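Local coordinates for protein acidocalcisomal pyrophosphatase (Trypanosoma brucei brucei, PDB 5C5V) that probably hydrolyses inorganic pyrophosphate with magnesium ions, and joins an EF-hand region to a pyrophosphatase domain, at residues 3-6 with 7-11; 15-18 with 19-22; 231-234 with 235-239; 328-331 with 332-336. All coordinates share one frame; numbering follows the deposited sequence.

Contact 1 of 4, residues 3-6 with 7-11; sequences PMIK and KIMSR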
ATOM      1  N   PRO A   3      -5.123  -5.875 -44.477  1.00 73.66           N
ATOM      2  CA  PRO A   3      -5.372  -6.324 -43.096  1.00 72.78           C
ATOM      3  C   PRO A   3      -6.023  -5.272 -42.201  1.00 71.99           C
ATOM      4  O   PRO A   3      -6.767  -5.629 -41.289  1.00 71.17           O
ATOM      5  CB  PRO A   3      -3.962  -6.657 -42.572  1.00 72.70           C
ATOM      6  CG  PRO A   3      -3.019  -5.979 -43.515  1.00 73.80           C
ATOM      7  CD  PRO A   3      -3.707  -6.025 -44.847  1.00 74.17           C
ATOM      8  N   MET A   4      -5.754  -4.001 -42.470  1.00 72.19           N
ATOM      9  CA  MET A   4      -6.414  -2.924 -41.756  1.00 71.91           C
ATOM     10  C   MET A   4      -7.901  -2.859 -42.094  1.00 71.93           C
ATOM     11  O   MET A   4      -8.739  -2.597 -41.234  1.00 71.35           O
ATOM     12  CB  MET A   4      -5.771  -1.588 -42.087  1.00 72.43           C
ATOM     13  CG  MET A   4      -6.561  -0.432 -41.536  1.00 72.46           C
ATOM     14  SD  MET A   4      -6.061   1.141 -42.238  1.00 73.62           S
ATOM     15  CE  MET A   4      -7.089   1.173 -43.701  1.00 74.32           C
ATOM     16  N   ILE A   5      -8.226  -3.083 -43.363  1.00 71.60           N
ATOM     17  CA  ILE A   5      -9.615  -3.070 -43.788  1.00 71.53           C
ATOM     18  C   ILE A   5     -10.336  -4.283 -43.233  1.00 70.93           C
ATOM     19  O   ILE A   5     -11.508  -4.210 -42.883  1.00 70.90           O
ATOM     20  CB  ILE A   5      -9.743  -3.057 -45.318  1.00 72.67           C
ATOM     21  CG1 ILE A   5      -8.953  -1.884 -45.912  1.00 73.36           C
ATOM     22  CG2 ILE A   5     -11.212  -3.020 -45.726  1.00 72.48           C
ATOM     23  CD1 ILE A   5      -9.456  -0.523 -45.495  1.00 73.09           C
ATOM     24  N   LYS A   6      -9.627  -5.400 -43.154  1.00 71.17           N
ATOM     25  CA  LYS A   6     -10.209  -6.625 -42.636  1.00 71.07           C
ATOM     26  C   LYS A   6     -10.629  -6.481 -41.163  1.00 70.32           C
ATOM     27  O   LYS A   6     -11.664  -7.002 -40.751  1.00 70.13           O
ATOM     28  CB  LYS A   6      -9.233  -7.789 -42.800  1.00 71.13           C
ATOM     29  CG  LYS A   6      -9.808  -9.118 -42.360  1.00 70.60           C
ATOM     30  CD  LYS A   6      -8.853 -10.252 -42.638  1.00 70.91           C
ATOM     31  CE  LYS A   6      -9.562 -11.581 -42.485  1.00 70.84           C
ATOM     32  NZ  LYS A   6      -8.689 -12.730 -42.840  1.00 71.35           N
ATOM     33  N   LYS A   7      -9.831  -5.770 -40.377  1.00 69.78           N
ATOM     34  CA  LYS A   7     -10.141  -5.563 -38.964  1.00 69.08           C
ATOM     35  C   LYS A   7     -11.326  -4.621 -38.786  1.00 69.07           C
ATOM     36  O   LYS A   7     -12.196  -4.854 -37.946  1.00 68.83           O
ATOM     37  CB  LYS A   7      -8.917  -5.026 -38.223  1.00 68.85           C
ATOM     38  CG  LYS A   7      -7.798  -6.043 -38.108  1.00 68.91           C
ATOM     39  CD  LYS A   7      -6.776  -5.628 -37.071  1.00 68.78           C
ATOM     40  CE  LYS A   7      -5.573  -6.560 -37.097  1.00 68.82           C
ATOM     41  NZ  LYS A   7      -5.847  -7.847 -36.370  1.00 68.58           N
ATOM     42  N   ILE A   8     -11.372  -3.580 -39.603  1.00 66.89           N
ATOM     43  CA  ILE A   8     -12.526  -2.697 -39.643  1.00 67.12           C
ATOM     44  C   ILE A   8     -13.801  -3.490 -39.923  1.00 67.28           C
ATOM     45  O   ILE A   8     -14.812  -3.306 -39.249  1.00 67.07           O
ATOM     46  CB  ILE A   8     -12.354  -1.595 -40.715  1.00 67.81           C
ATOM     47  CG1 ILE A   8     -11.243  -0.626 -40.293  1.00 67.93           C
ATOM     48  CG2 ILE A   8     -13.659  -0.864 -40.949  1.00 67.99           C
ATOM     49  CD1 ILE A   8     -10.977   0.481 -41.265  1.00 68.49           C
ATOM     50  N   MET A   9     -13.743  -4.392 -40.900  1.00 68.10           N
ATOM     51  CA  MET A   9     -14.917  -5.171 -41.279  1.00 68.26           C
ATOM     52  C   MET A   9     -15.244  -6.212 -40.222  1.00 67.63           C
ATOM     53  O   MET A   9     -16.391  -6.608 -40.062  1.00 67.59           O
ATOM     54  CB  MET A   9     -14.703  -5.858 -42.635  1.00 68.57           C
ATOM     55  CG  MET A   9     -14.540  -4.899 -43.789  1.00 69.29           C
ATOM     56  SD  MET A   9     -15.925  -3.772 -43.993  1.00 70.16           S
ATOM     57  CE  MET A   9     -17.187  -4.849 -44.657  1.00 70.40           C
ATOM     58  N   SER A  10     -14.215  -6.658 -39.513  1.00 68.37           N
ATOM     59  CA  SER A  10     -14.393  -7.599 -38.416  1.00 67.96           C
ATOM     60  C   SER A  10     -15.130  -6.962 -37.231  1.00 67.53           C
ATOM     61  O   SER A  10     -15.976  -7.598 -36.610  1.00 67.44           O
ATOM     62  CB  SER A  10     -13.045  -8.147 -37.982  1.00 67.43           C
ATOM     63  OG  SER A  10     -13.236  -9.204 -37.072  1.00 67.44           O
ATOM     64  N   ARG A  11     -14.811  -5.711 -36.918  1.00 66.46           N
ATOM     65  CA  ARG A  11     -15.548  -4.976 -35.889  1.00 66.54           C
ATOM     66  C   ARG A  11     -16.965  -4.640 -36.379  1.00 67.11           C
ATOM     67  O   ARG A  11     -17.924  -4.663 -35.602  1.00 67.07           O
ATOM     68  CB  ARG A  11     -14.806  -3.706 -35.485  1.00 66.50           C
ATOM     69  CG  ARG A  11     -13.530  -3.973 -34.696  1.00 66.07           C
ATOM     70  CD  ARG A  11     -12.933  -2.694 -34.133  1.00 66.04           C
ATOM     71  NE  ARG A  11     -12.478  -1.802 -35.188  1.00 66.62           N
ATOM     72  CZ  ARG A  11     -11.248  -1.819 -35.694  1.00 66.98           C
ATOM     73  NH1 ARG A  11     -10.348  -2.672 -35.220  1.00 66.50           N
ATOM     74  NH2 ARG A  11     -10.914  -0.973 -36.663  1.00 67.38           N
TER

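Contact 2 of 4, residues 15-18 with 19-22; sequences AFDV and THLG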
ATOM      1  N   ALA A  15     -20.775  -5.977 -34.733  1.00 63.42           N
ATOM      2  CA  ALA A  15     -21.924  -5.151 -34.394  1.00 63.91           C
ATOM      3  C   ALA A  15     -23.214  -5.781 -34.902  1.00 64.45           C
ATOM      4  O   ALA A  15     -24.310  -5.321 -34.577  1.00 64.86           O
ATOM      5  CB  ALA A  15     -21.760  -3.753 -34.942  1.00 64.26           C
ATOM      6  N   PHE A  16     -23.091  -6.845 -35.692  1.00 66.08           N
ATOM      7  CA  PHE A  16     -24.268  -7.559 -36.186  1.00 66.63           C
ATOM      8  C   PHE A  16     -24.295  -8.991 -35.667  1.00 66.48           C
ATOM      9  O   PHE A  16     -25.204  -9.746 -35.973  1.00 66.95           O
ATOM     10  CB  PHE A  16     -24.318  -7.547 -37.718  1.00 66.89           C
ATOM     11  CG  PHE A  16     -24.535  -6.181 -38.304  1.00 67.25           C
ATOM     12  CD1 PHE A  16     -25.815  -5.682 -38.472  1.00 67.69           C
ATOM     13  CD2 PHE A  16     -23.459  -5.394 -38.675  1.00 67.03           C
ATOM     14  CE1 PHE A  16     -26.014  -4.420 -38.988  1.00 68.14           C
ATOM     15  CE2 PHE A  16     -23.655  -4.137 -39.199  1.00 67.40           C
ATOM     16  CZ  PHE A  16     -24.936  -3.650 -39.357  1.00 68.05           C
ATOM     17  N   ASP A  17     -23.253  -9.361 -34.936  1.00 68.39           N
ATOM     18  CA  ASP A  17     -23.171 -10.615 -34.192  1.00 67.86           C
ATOM     19  C   ASP A  17     -22.600 -10.314 -32.778  1.00 67.42           C
ATOM     20  O   ASP A  17     -21.510 -10.757 -32.416  1.00 66.88           O
ATOM     21  CB  ASP A  17     -22.306 -11.624 -34.950  1.00 67.77           C
ATOM     22  CG  ASP A  17     -22.071 -12.900 -34.165  1.00 67.54           C
ATOM     23  OD1 ASP A  17     -23.010 -13.332 -33.458  1.00 67.73           O
ATOM     24  OD2 ASP A  17     -20.935 -13.438 -34.224  1.00 67.11           O
ATOM     25  N   VAL A  18     -23.352  -9.545 -31.995  1.00 63.46           N
ATOM     26  CA  VAL A  18     -22.857  -8.916 -30.759  1.00 63.38           C
ATOM     27  C   VAL A  18     -22.491  -9.945 -29.686  1.00 63.10           C
ATOM     28  O   VAL A  18     -21.641  -9.734 -28.814  1.00 62.54           O
ATOM     29  CB  VAL A  18     -23.914  -7.944 -30.200  1.00 63.85           C
ATOM     30  CG1 VAL A  18     -24.137  -6.795 -31.173  1.00 64.07           C
ATOM     31  CG2 VAL A  18     -25.232  -8.677 -29.943  1.00 63.98           C
ATOM     32  N   THR A  19     -23.161 -11.074 -29.803  1.00 66.38           N
ATOM     33  CA  THR A  19     -23.065 -12.173 -28.881  1.00 65.91           C
ATOM     34  C   THR A  19     -22.079 -13.252 -29.351  1.00 65.74           C
ATOM     35  O   THR A  19     -21.937 -14.300 -28.709  1.00 65.60           O
ATOM     36  CB  THR A  19     -24.492 -12.717 -28.677  1.00 66.44           C
ATOM     37  OG1 THR A  19     -24.971 -12.250 -27.415  1.00 66.67           O
ATOM     38  CG2 THR A  19     -24.602 -14.222 -28.818  1.00 66.06           C
ATOM     39  N   HIS A  20     -21.392 -12.977 -30.462  1.00 68.06           N
ATOM     40  CA  HIS A  20     -20.398 -13.891 -31.039  1.00 67.92           C
ATOM     41  C   HIS A  20     -20.959 -15.288 -31.322  1.00 67.96           C
ATOM     42  O   HIS A  20     -20.359 -16.292 -30.946  1.00 67.56           O
ATOM     43  CB  HIS A  20     -19.175 -14.002 -30.135  1.00 67.39           C
ATOM     44  CG  HIS A  20     -18.412 -12.719 -30.004  1.00 67.61           C
ATOM     45  ND1 HIS A  20     -18.253 -11.835 -31.055  1.00 67.95           N
ATOM     46  CD2 HIS A  20     -17.776 -12.160 -28.944  1.00 67.22           C
ATOM     47  CE1 HIS A  20     -17.547 -10.793 -30.647  1.00 67.64           C
ATOM     48  NE2 HIS A  20     -17.245 -10.966 -29.370  1.00 67.17           N
ATOM     49  N   LEU A  21     -22.118 -15.352 -31.963  1.00 70.17           N
ATOM     50  CA  LEU A  21     -22.619 -16.616 -32.481  1.00 70.50           C
ATOM     51  C   LEU A  21     -21.653 -17.227 -33.497  1.00 70.53           C
ATOM     52  O   LEU A  21     -21.667 -18.438 -33.728  1.00 70.75           O
ATOM     53  CB  LEU A  21     -23.980 -16.431 -33.152  1.00 71.06           C
ATOM     54  CG  LEU A  21     -25.093 -15.909 -32.253  1.00 71.48           C
ATOM     55  CD1 LEU A  21     -26.396 -15.761 -33.044  1.00 71.78           C
ATOM     56  CD2 LEU A  21     -25.264 -16.783 -31.008  1.00 71.27           C
ATOM     57  N   GLY A  22     -20.869 -16.370 -34.150  1.00 72.38           N
ATOM     58  CA  GLY A  22     -19.953 -16.797 -35.191  1.00 72.42           C
ATOM     59  C   GLY A  22     -20.533 -16.649 -36.594  1.00 72.98           C
ATOM     60  O   GLY A  22     -19.838 -16.886 -37.585  1.00 73.35           O
TER

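Contact 3 of 4, residues 231-234 with 235-239; sequences TQFK and VGQVS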
ATOM      1  N   THR A 231       9.776  -2.396  -7.104  1.00 52.33           N
ATOM      2  CA  THR A 231       9.774  -3.445  -8.128  1.00 52.54           C
ATOM      3  C   THR A 231      11.001  -3.349  -9.036  1.00 53.24           C
ATOM      4  O   THR A 231      11.327  -2.272  -9.528  1.00 53.22           O
ATOM      5  CB  THR A 231       8.522  -3.373  -9.029  1.00 52.90           C
ATOM      6  OG1 THR A 231       7.346  -3.264  -8.225  1.00 53.03           O
ATOM      7  CG2 THR A 231       8.422  -4.607  -9.906  1.00 52.88           C
ATOM      8  N   GLN A 232      11.688  -4.474  -9.230  1.00 50.59           N
ATOM      9  CA  GLN A 232      12.801  -4.553 -10.167  1.00 51.20           C
ATOM     10  C   GLN A 232      12.275  -4.646 -11.597  1.00 51.77           C
ATOM     11  O   GLN A 232      11.416  -5.478 -11.884  1.00 51.79           O
ATOM     12  CB  GLN A 232      13.667  -5.770  -9.865  1.00 51.69           C
ATOM     13  CG  GLN A 232      14.863  -5.914 -10.768  1.00 52.95           C
ATOM     14  CD  GLN A 232      15.441  -7.308 -10.752  1.00 53.68           C
ATOM     15  OE1 GLN A 232      14.748  -8.277 -11.052  1.00 53.42           O
ATOM     16  NE2 GLN A 232      16.718  -7.420 -10.391  1.00 54.50           N
ATOM     17  N   PHE A 233      12.811  -3.832 -12.495  1.00 52.10           N
ATOM     18  CA  PHE A 233      12.409  -3.869 -13.902  1.00 52.73           C
ATOM     19  C   PHE A 233      13.345  -4.757 -14.712  1.00 54.08           C
ATOM     20  O   PHE A 233      14.434  -5.117 -14.242  1.00 54.58           O
ATOM     21  CB  PHE A 233      12.396  -2.468 -14.503  1.00 52.78           C
ATOM     22  CG  PHE A 233      11.371  -1.547 -13.895  1.00 52.12           C
ATOM     23  CD1 PHE A 233      10.201  -2.044 -13.344  1.00 51.83           C
ATOM     24  CD2 PHE A 233      11.562  -0.183 -13.903  1.00 51.91           C
ATOM     25  CE1 PHE A 233       9.249  -1.189 -12.791  1.00 51.17           C
ATOM     26  CE2 PHE A 233      10.618   0.667 -13.360  1.00 51.25           C
ATOM     27  CZ  PHE A 233       9.465   0.158 -12.804  1.00 51.08           C
ATOM     28  N   LYS A 234      12.904  -5.139 -15.906  1.00 52.28           N
ATOM     29  CA  LYS A 234      13.758  -5.817 -16.872  1.00 53.55           C
ATOM     30  C   LYS A 234      14.625  -4.813 -17.634  1.00 54.43           C
ATOM     31  O   LYS A 234      14.272  -3.638 -17.754  1.00 54.04           O
ATOM     32  CB  LYS A 234      12.911  -6.624 -17.863  1.00 54.14           C
ATOM     33  CG  LYS A 234      12.598  -8.039 -17.437  1.00 53.63           C
ATOM     34  CD  LYS A 234      12.021  -8.098 -16.037  1.00 52.96           C
ATOM     35  CE  LYS A 234      11.773  -9.561 -15.598  1.00 53.20           C
ATOM     36  NZ  LYS A 234      11.401  -9.705 -14.136  1.00 51.86           N
ATOM     37  N   VAL A 235      15.756  -5.267 -18.160  1.00 51.80           N
ATOM     38  CA  VAL A 235      16.571  -4.419 -19.025  1.00 52.83           C
ATOM     39  C   VAL A 235      15.775  -4.008 -20.255  1.00 53.16           C
ATOM     40  O   VAL A 235      15.207  -4.857 -20.944  1.00 53.40           O
ATOM     41  CB  VAL A 235      17.862  -5.110 -19.473  1.00 54.74           C
ATOM     42  CG1 VAL A 235      18.565  -4.267 -20.551  1.00 55.84           C
ATOM     43  CG2 VAL A 235      18.779  -5.336 -18.279  1.00 54.60           C
ATOM     44  N   GLY A 236      15.709  -2.702 -20.504  1.00 54.21           N
ATOM     45  CA  GLY A 236      14.988  -2.197 -21.656  1.00 54.28           C
ATOM     46  C   GLY A 236      13.501  -1.983 -21.421  1.00 53.20           C
ATOM     47  O   GLY A 236      12.806  -1.440 -22.287  1.00 53.34           O
ATOM     48  N   GLN A 237      13.001  -2.435 -20.270  1.00 55.93           N
ATOM     49  CA  GLN A 237      11.591  -2.259 -19.930  1.00 54.88           C
ATOM     50  C   GLN A 237      11.225  -0.771 -19.837  1.00 54.51           C
ATOM     51  O   GLN A 237      11.986   0.031 -19.302  1.00 54.27           O
ATOM     52  CB  GLN A 237      11.258  -2.976 -18.612  1.00 54.08           C
ATOM     53  CG  GLN A 237       9.841  -2.716 -18.121  1.00 53.05           C
ATOM     54  CD  GLN A 237       9.448  -3.581 -16.932  1.00 52.86           C
ATOM     55  OE1 GLN A 237      10.213  -4.444 -16.479  1.00 52.88           O
ATOM     56  NE2 GLN A 237       8.236  -3.368 -16.432  1.00 52.38           N
ATOM     57  N   VAL A 238      10.069  -0.407 -20.381  1.00 54.31           N
ATOM     58  CA  VAL A 238       9.615   0.978 -20.377  1.00 54.03           C
ATOM     59  C   VAL A 238       8.349   1.089 -19.551  1.00 53.45           C
ATOM     60  O   VAL A 238       7.413   0.325 -19.749  1.00 53.73           O
ATOM     61  CB  VAL A 238       9.329   1.493 -21.822  1.00 55.20           C
ATOM     62  CG1 VAL A 238       8.924   2.960 -21.796  1.00 54.93           C
ATOM     63  CG2 VAL A 238      10.544   1.271 -22.732  1.00 55.80           C
ATOM     64  N   SER A 239       8.287   2.036 -18.628  1.00 55.01           N
ATOM     65  CA  SER A 239       7.074   2.145 -17.840  1.00 54.50           C
ATOM     66  C   SER A 239       6.824   3.562 -17.375  1.00 54.40           C
ATOM     67  O   SER A 239       7.730   4.389 -17.343  1.00 54.31           O
ATOM     68  CB  SER A 239       7.131   1.206 -16.645  1.00 54.01           C
ATOM     69  OG  SER A 239       8.278   1.495 -15.862  1.00 54.25           O
TER

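Contact 4 of 4, residues 328-331 with 332-336; sequences NMWH and NLLKV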
ATOM      1  N   ASN A 328      13.403  20.196 -25.501  1.00 56.87           N
ATOM      2  CA  ASN A 328      13.676  21.222 -26.497  1.00 57.71           C
ATOM      3  C   ASN A 328      15.012  20.993 -27.180  1.00 57.79           C
ATOM      4  O   ASN A 328      15.115  21.087 -28.405  1.00 58.61           O
ATOM      5  CB  ASN A 328      13.660  22.606 -25.860  1.00 57.46           C
ATOM      6  CG  ASN A 328      12.293  23.006 -25.407  1.00 57.91           C
ATOM      7  OD1 ASN A 328      11.303  22.528 -25.939  1.00 58.97           O
ATOM      8  ND2 ASN A 328      12.218  23.880 -24.426  1.00 57.69           N
ATOM      9  N   MET A 329      16.027  20.693 -26.376  1.00 56.61           N
ATOM     10  CA  MET A 329      17.367  20.420 -26.884  1.00 56.70           C
ATOM     11  C   MET A 329      17.334  19.200 -27.799  1.00 57.30           C
ATOM     12  O   MET A 329      18.006  19.168 -28.834  1.00 57.77           O
ATOM     13  CB  MET A 329      18.358  20.181 -25.735  1.00 55.73           C
ATOM     14  CG  MET A 329      18.572  21.356 -24.790  1.00 55.33           C
ATOM     15  SD  MET A 329      19.348  20.855 -23.208  1.00 54.45           S
ATOM     16  CE  MET A 329      19.223  22.390 -22.304  1.00 53.73           C
ATOM     17  N   TRP A 330      16.555  18.195 -27.396  1.00 53.81           N
ATOM     18  CA  TRP A 330      16.381  16.998 -28.209  1.00 54.14           C
ATOM     19  C   TRP A 330      15.662  17.342 -29.523  1.00 55.28           C
ATOM     20  O   TRP A 330      15.990  16.791 -30.556  1.00 55.85           O
ATOM     21  CB  TRP A 330      15.611  15.910 -27.447  1.00 53.34           C
ATOM     22  CG  TRP A 330      15.153  14.771 -28.348  1.00 54.06           C
ATOM     23  CD1 TRP A 330      15.883  13.685 -28.741  1.00 54.08           C
ATOM     24  CD2 TRP A 330      13.876  14.640 -28.984  1.00 54.35           C
ATOM     25  NE1 TRP A 330      15.136  12.883 -29.574  1.00 54.55           N
ATOM     26  CE2 TRP A 330      13.900  13.443 -29.736  1.00 54.74           C
ATOM     27  CE3 TRP A 330      12.708  15.403 -28.974  1.00 54.79           C
ATOM     28  CZ2 TRP A 330      12.798  12.992 -30.468  1.00 55.21           C
ATOM     29  CZ3 TRP A 330      11.613  14.950 -29.715  1.00 55.53           C
ATOM     30  CH2 TRP A 330      11.671  13.758 -30.444  1.00 55.30           C
ATOM     31  N   HIS A 331      14.686  18.249 -29.472  1.00 56.57           N
ATOM     32  CA  HIS A 331      13.995  18.701 -30.682  1.00 57.85           C
ATOM     33  C   HIS A 331      15.003  19.353 -31.610  1.00 58.54           C
ATOM     34  O   HIS A 331      14.980  19.123 -32.819  1.00 59.63           O
ATOM     35  CB  HIS A 331      12.867  19.697 -30.368  1.00 58.29           C
ATOM     36  CG  HIS A 331      11.556  19.053 -30.016  1.00 58.48           C
ATOM     37  ND1 HIS A 331      10.728  18.476 -30.953  1.00 58.34           N
ATOM     38  CD2 HIS A 331      10.928  18.912 -28.825  1.00 58.97           C
ATOM     39  CE1 HIS A 331       9.653  17.991 -30.355  1.00 58.49           C
ATOM     40  NE2 HIS A 331       9.746  18.251 -29.067  1.00 58.72           N
ATOM     41  N   ASN A 332      15.892  20.167 -31.045  1.00 58.95           N
ATOM     42  CA  ASN A 332      16.904  20.847 -31.853  1.00 59.35           C
ATOM     43  C   ASN A 332      17.879  19.849 -32.461  1.00 59.77           C
ATOM     44  O   ASN A 332      18.332  20.011 -33.600  1.00 60.58           O
ATOM     45  CB  ASN A 332      17.665  21.893 -31.031  1.00 59.00           C
ATOM     46  CG  ASN A 332      18.603  22.740 -31.887  1.00 59.83           C
ATOM     47  OD1 ASN A 332      19.816  22.525 -31.898  1.00 59.50           O
ATOM     48  ND2 ASN A 332      18.042  23.702 -32.603  1.00 60.45           N
ATOM     49  N   LEU A 333      18.203  18.815 -31.698  1.00 58.09           N
ATOM     50  CA  LEU A 333      19.142  17.817 -32.169  1.00 58.29           C
ATOM     51  C   LEU A 333      18.572  17.013 -33.338  1.00 59.28           C
ATOM     52  O   LEU A 333      19.197  16.910 -34.400  1.00 60.09           O
ATOM     53  CB  LEU A 333      19.540  16.882 -31.028  1.00 57.30           C
ATOM     54  CG  LEU A 333      20.409  15.691 -31.424  1.00 57.72           C
ATOM     55  CD1 LEU A 333      21.860  16.111 -31.567  1.00 57.92           C
ATOM     56  CD2 LEU A 333      20.273  14.559 -30.420  1.00 56.92           C
ATOM     57  N   LEU A 334      17.382  16.448 -33.136  1.00 58.14           N
ATOM     58  CA  LEU A 334      16.800  15.514 -34.098  1.00 59.06           C
ATOM     59  C   LEU A 334      16.040  16.201 -35.225  1.00 60.19           C
ATOM     60  O   LEU A 334      16.298  15.924 -36.397  1.00 61.26           O
ATOM     61  CB  LEU A 334      15.869  14.512 -33.392  1.00 58.15           C
ATOM     62  CG  LEU A 334      15.220  13.460 -34.308  1.00 58.80           C
ATOM     63  CD1 LEU A 334      16.245  12.583 -35.005  1.00 59.20           C
ATOM     64  CD2 LEU A 334      14.247  12.592 -33.532  1.00 57.81           C
ATOM     65  N   LYS A 335      15.088  17.059 -34.867  1.00 60.87           N
ATOM     66  CA  LYS A 335      14.221  17.709 -35.851  1.00 62.27           C
ATOM     67  C   LYS A 335      14.973  18.759 -36.660  1.00 63.08           C
ATOM     68  O   LYS A 335      14.981  18.720 -37.883  1.00 64.26           O
ATOM     69  CB  LYS A 335      13.018  18.364 -35.168  1.00 62.14           C
ATOM     70  CG  LYS A 335      12.323  17.494 -34.144  1.00 61.19           C
ATOM     71  CD  LYS A 335      11.772  16.233 -34.767  1.00 61.42           C
ATOM     72  CE  LYS A 335      10.851  15.507 -33.798  1.00 60.54           C
ATOM     73  NZ  LYS A 335      10.330  14.236 -34.384  1.00 60.73           N
ATOM     74  N   VAL A 336      15.610  19.698 -35.970  1.00 63.12           N
ATOM     75  CA  VAL A 336      16.315  20.789 -36.634  1.00 63.52           C
ATOM     76  C   VAL A 336      17.644  20.369 -37.262  1.00 63.80           C
ATOM     77  O   VAL A 336      17.903  20.663 -38.422  1.00 64.89           O
ATOM     78  CB  VAL A 336      16.582  21.948 -35.656  1.00 62.75           C
ATOM     79  CG1 VAL A 336      17.325  23.084 -36.353  1.00 62.98           C
ATOM     80  CG2 VAL A 336      15.276  22.444 -35.070  1.00 62.50           C
TER

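Contact 1 of 4, residues 3-6 with 7-11
Met9 turns its CG back beside its own backbone N (chi1 -64°), and this brings CG against Ile5 of the preceding turn. Met9 CG lies 3.2 Å from Ile5 O and 4.3 Å from Ile5 CG2. Further bends at chi2 and chi3 then carry the sulfur and CE of Met9 away from residues 3-6. Ile8 uses the same kind of first torsion (chi1 -68°) for its longer branch. Its CG1 comes to 3.3 Å from Met4 O. One residue before Ile8, Lys7 does the same: its CG is 3.4 Å from Pro3 O, while its amine leads away.

The backbone is ordinary alpha-helix. Four i to i+4 hydrogen bonds join the two segments. The straightest runs from Ile8 N to Met4 O (3.2 Å, 167° at the hydrogen). The shortest runs from Ser10 N to Lys6 O (2.9 Å). Each of these carbonyls thus takes an amide, and several have a methylene of the next turn close by.

Arg11 NH1 forms a salt bridge with Glu119, and Arg11 NH2 bonds to Phe87 O of helix 73-87. The segment is the start of helix 3-14, the first helix of the chain. Ile5, Ile8 and Met9 form its buried side. They seat it against Phe80, Val83 and Phe87 of helix 73-87, and Met9 also against Phe64, Trp65 and Trp68 of helix 61-69.

Contact 2 of 4, residues 15-18 with 19-22
Asp17 grips Leu21 and Gly22 in an EF-hand-type loop. The loop lies between helix 3-14 and helix 26-36. Asp17 and Gly22 are placed consistently with the first and sixth positions of such a loop.

The backbone bonding is a type I beta turn from Asp17 to His20. His20 N donates to Asp17 O at 3.0 Å. The donor stands above the carbonyl plane, 56° out of it.

The side-chain bonding belongs to the Asp17 carboxylate. Its CG lies anti to the backbone N (chi1 174°), which brings both oxygens to the later amides. OD1 accepts from Leu21 N at 2.7 Å through its syn lone pair. OD2 accepts from Gly22 N at 2.9 Å, also on the syn side but 33° out of the carboxylate plane. Two bonds from successive amides thus hold the buried carboxylate and fix its rotation.

His20 NE2 is hydrogen-bonded to Asp324 of the second subunit, and Val18 packs on Met329 of that subunit. The contact is therefore also part of a subunit interface. His20 ND1 is 4.5 Å from Asp17 OD2, so the ring may feel the carboxylate without bonding to it.

An apolar side chain also lies against the carboxylate. The Leu21 side chain passes Asp17 at an oblique angle, with Leu21 CB 3.3 Å and Leu21 CG 3.5 Å from Asp17 OD1.

Contact 3 of 4, residues 231-234 with 235-239
A type II beta turn from Lys234 to Gln237 leads the chain into strand 238-251, with Gly236 at the third position. Gln237 closes it twice. Its backbone N donates to Lys234 O at 3.1 Å, from above the carbonyl plane. Its side chain then reaches back across the turn: Gln237 OE1 accepts from Lys234 N at 2.8 Å, and this bond is nearly straight (173°). Gln237 CG lies anti to the backbone N (chi1 174°), and the extended chain beyond it carries OE1 back to Lys234 N.

The same oxygen lies 3.5 Å from Phe233 CB, so the amide also rests against the Phe233 side chain. The two side chains cross at about a right angle, and ring and amide planes are 47° apart. Ser239 approaches the far end of the ring. Its OG is 3.5 Å from both Phe233 CE2 and Phe233 CZ, in an oblique position. This hydroxyl is buried here and has no polar partner in the model.

Phe233 also packs on Phe154 and Cys156 of the neighbouring strand 152-156, and Gly236 and Gln237 share backbone bonds with Cys156. At the entry to strand 238-251 of the pyrophosphatase beta-sheet, the i to i+3 backbone bond and a further bond from the glutamine side chain close a type II turn with glycine at its third position.

Contact 4 of 4, residues 328-331 with 332-336
Trp330 has Leu334 over one face of its indole, with Leu334 CB 4.1 Å above the plane and displaced toward the rim. The two side chains run side by side, and Leu334 CD2 comes within 3.4 Å of Trp330 CZ2. At the indole edge, in its plane, lies His331 NE2. The imidazole in turn has Trp330 CZ3 above its centre, so the indole edge points into the face of His331. The ring of His327 meets Trp330 with planes about 5° apart, and meets His331 edge-to-face. Lys335 CG lies at the edge of the His331 ring, near its plane, 3.7 Å from His331 ND1. A bend in the lysine chain (chi2 -61°) takes Lys335 CE on to Trp330 CH2, at 3.9 Å.

The helix is widened here, near the C-terminal end of helix 316-336. His331 O accepts from Lys335 N (2.9 Å) and from Val336 N (3.3 Å), the second being the i to i+5 bond of a pi-type turn.

His130 takes the hydrogen bond of Trp330 NE1. Phe87 of the second subunit meets the His331 ring, and Ala15 and Phe16 of that subunit pack on Asn332 and Val336 respectively.

His331 ND1 is buried without a polar partner in the model. That burial, with Lys335 NZ 5.5 Å from His331 ND1, would probably disfavour a charged imidazole.

In the fold
Contacts 1 and 2 follow each other in the helical N-terminal region, their centres 15 Å apart: helix 3-14 ends and the EF-hand-like loop begins. Contacts 3 and 4 come later, at the entry to strand 238-251 and near the end of helix 316-336, with centres 27 Å apart. Contacts 2 and 4 lie on opposite sides of the chain's centre, 49 Å between centres. Yet they are linked through the assembly. Val18 and His20 in contact 2 meet Met329 and Asn328 of the second subunit, and contact 4 receives the same loop residues from that subunit. The N-terminal region of one copy thus packs against the pyrophosphatase part of another.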